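Local coordinates for lytic switch protein BZLF1 (Human herpesvirus 4, PDB 2C9L), which switches Epstein-Barr virus from latency to the lytic cycle, binding methylated viral DNA as a homodimeric bZIP transcription factor, at residues Leu43-Lys46 / Gln47-Ser51. The protein carries 2 engineered substitutions. Sequence-based numbering, arbitrary orientation.
Sequences LLLK and QMCPS
The leucine-zipper helix of this bZIP protein ends here, and its last turn closes on the dimer side with a 2.8 Å hydrogen bond from Cys49 N, just beyond the helix, back to Leu45 O. The two preceding bonds run from Gln47 N to Leu43 O and from Met48 N to Leu44 O, the latter the straightest of the three at 165°. Cys49 leaves helical geometry, and Pro50 N, which has no hydrogen, lies 3.0 Å from Lys46 O and cannot continue the pattern. On the inner face, Leu45 CD1 lies 4.3 Å from Cys49 SG. Both residues pack against their counterparts in the second subunit, consistent with the zipper's part in homodimerization. Leu44 and Met48 run side by side, with Leu44 CD1 4.0 Å from Met48 CG. The Met48 chain bends at chi2 (-50°) and chi3, carrying its end away from Leu44. The Gln47 side chain crosses that of Leu44 at about a right angle, with Gln47 OE1 4.0 Å from Leu44 CD1. The Lys46 side chain reaches past the helix end, where NZ hydrogen-bonds Leu52 O. Lys46 O sits over one face of the Pro50 ring and receives a strongly bent CA-H...O contact from Pro50 CA at 3.2 Å, 123° at the hydrogen.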
ATOM      1  N   LEU C  43     -14.673 -13.333   5.262  1.00 34.63           N
ATOM      2  CA  LEU C  43     -15.066 -14.381   6.194  1.00 42.36           C
ATOM      3  C   LEU C  43     -16.367 -14.025   6.909  1.00 42.03           C
ATOM      4  O   LEU C  43     -17.218 -14.887   7.130  1.00 35.53           O
ATOM      5  CB  LEU C  43     -13.960 -14.622   7.223  1.00 34.65           C
ATOM      6  CG  LEU C  43     -14.138 -15.857   8.108  1.00 55.01           C
ATOM      7  CD1 LEU C  43     -14.202 -17.106   7.239  1.00 59.36           C
ATOM      8  CD2 LEU C  43     -12.988 -15.951   9.092  1.00 56.94           C
ATOM      9  N   LEU C  44     -16.517 -12.755   7.272  1.00 37.73           N
ATOM     10  CA  LEU C  44     -17.729 -12.299   7.948  1.00 42.55           C
ATOM     11  C   LEU C  44     -18.923 -12.439   7.011  1.00 38.60           C
ATOM     12  O   LEU C  44     -19.997 -12.870   7.418  1.00 42.55           O
ATOM     13  CB  LEU C  44     -17.596 -10.835   8.373  1.00 38.94           C
ATOM     14  CG  LEU C  44     -18.859 -10.208   8.971  1.00 52.11           C
ATOM     15  CD1 LEU C  44     -19.335 -11.031  10.154  1.00 44.08           C
ATOM     16  CD2 LEU C  44     -18.567  -8.777   9.401  1.00 59.63           C
ATOM     17  N   LEU C  45     -18.727 -12.075   5.750  1.00 37.48           N
ATOM     18  CA  LEU C  45     -19.794 -12.161   4.764  1.00 41.81           C
ATOM     19  C   LEU C  45     -20.197 -13.613   4.567  1.00 43.84           C
ATOM     20  O   LEU C  45     -21.364 -13.922   4.325  1.00 40.26           O
ATOM     21  CB  LEU C  45     -19.328 -11.568   3.437  1.00 44.07           C
ATOM     22  CG  LEU C  45     -20.339 -11.504   2.292  1.00 55.93           C
ATOM     23  CD1 LEU C  45     -21.607 -10.780   2.743  1.00 50.20           C
ATOM     24  CD2 LEU C  45     -19.700 -10.787   1.109  1.00 51.22           C
ATOM     25  N   LYS C  46     -19.219 -14.503   4.675  1.00 45.32           N
ATOM     26  CA  LYS C  46     -19.462 -15.924   4.514  1.00 41.96           C
ATOM     27  C   LYS C  46     -20.236 -16.446   5.729  1.00 37.74           C
ATOM     28  O   LYS C  46     -21.141 -17.259   5.584  1.00 39.33           O
ATOM     29  CB  LYS C  46     -18.134 -16.671   4.368  1.00 42.20           C
ATOM     30  CG  LYS C  46     -18.275 -18.072   3.801  1.00 54.85           C
ATOM     31  CD  LYS C  46     -18.805 -18.037   2.374  1.00 52.06           C
ATOM     32  CE  LYS C  46     -18.923 -19.436   1.792  1.00 47.06           C
ATOM     33  NZ  LYS C  46     -19.466 -19.443   0.399  1.00 49.85           N
ATOM     34  N   GLN C  47     -19.887 -15.968   6.921  1.00 36.07           N
ATOM     35  CA  GLN C  47     -20.575 -16.396   8.137  1.00 43.83           C
ATOM     36  C   GLN C  47     -22.045 -15.996   8.087  1.00 53.20           C
ATOM     37  O   GLN C  47     -22.918 -16.798   8.410  1.00 47.86           O
ATOM     38  CB  GLN C  47     -19.941 -15.772   9.387  1.00 47.22           C
ATOM     39  CG  GLN C  47     -18.511 -16.190   9.658  1.00 62.94           C
ATOM     40  CD  GLN C  47     -18.040 -15.784  11.043  1.00 68.50           C
ATOM     41  OE1 GLN C  47     -18.331 -14.685  11.515  1.00 82.03           O
ATOM     42  NE2 GLN C  47     -17.297 -16.669  11.695  1.00 72.07           N
ATOM     43  N   MET C  48     -22.309 -14.757   7.679  1.00 50.01           N
ATOM     44  CA  MET C  48     -23.674 -14.245   7.593  1.00 53.62           C
ATOM     45  C   MET C  48     -24.451 -14.822   6.418  1.00 56.91           C
ATOM     46  O   MET C  48     -25.649 -15.073   6.529  1.00 62.25           O
ATOM     47  CB  MET C  48     -23.661 -12.718   7.483  1.00 50.54           C
ATOM     48  CG  MET C  48     -22.906 -12.028   8.602  1.00 54.12           C
ATOM     49  SD  MET C  48     -23.424 -12.622  10.218  1.00 63.94           S
ATOM     50  CE  MET C  48     -24.934 -11.690  10.455  1.00 67.42           C
ATOM     51  N   CYS C  49     -23.773 -15.022   5.292  1.00 50.53           N
ATOM     52  CA  CYS C  49     -24.415 -15.566   4.097  1.00 45.81           C
ATOM     53  C   CYS C  49     -23.692 -16.833   3.650  1.00 51.86           C
ATOM     54  O   CYS C  49     -23.031 -16.860   2.608  1.00 46.34           O
ATOM     55  CB  CYS C  49     -24.403 -14.532   2.973  1.00 45.29           C
ATOM     56  SG  CYS C  49     -25.193 -12.965   3.406  1.00 58.53           S
ATOM     57  N   PRO C  50     -23.815 -17.906   4.444  1.00 51.31           N
ATOM     58  CA  PRO C  50     -23.190 -19.203   4.178  1.00 51.94           C
ATOM     59  C   PRO C  50     -23.436 -19.724   2.766  1.00 49.66           C
ATOM     60  O   PRO C  50     -22.650 -20.511   2.243  1.00 55.54           O
ATOM     61  CB  PRO C  50     -23.816 -20.103   5.241  1.00 49.94           C
ATOM     62  CG  PRO C  50     -24.032 -19.166   6.381  1.00 57.32           C
ATOM     63  CD  PRO C  50     -24.608 -17.957   5.686  1.00 51.12           C
ATOM     64  N   SER C  51     -24.522 -19.273   2.150  1.00 55.94           N
ATOM     65  CA  SER C  51     -24.880 -19.721   0.808  1.00 62.98           C
ATOM     66  C   SER C  51     -24.361 -18.840  -0.323  1.00 62.95           C
ATOM     67  O   SER C  51     -24.716 -19.045  -1.483  1.00 68.74           O
ATOM     68  CB  SER C  51     -26.403 -19.841   0.702  1.00 69.10           C
ATOM     69  OG  SER C  51     -27.037 -18.665   1.181  1.00 78.15           O
TER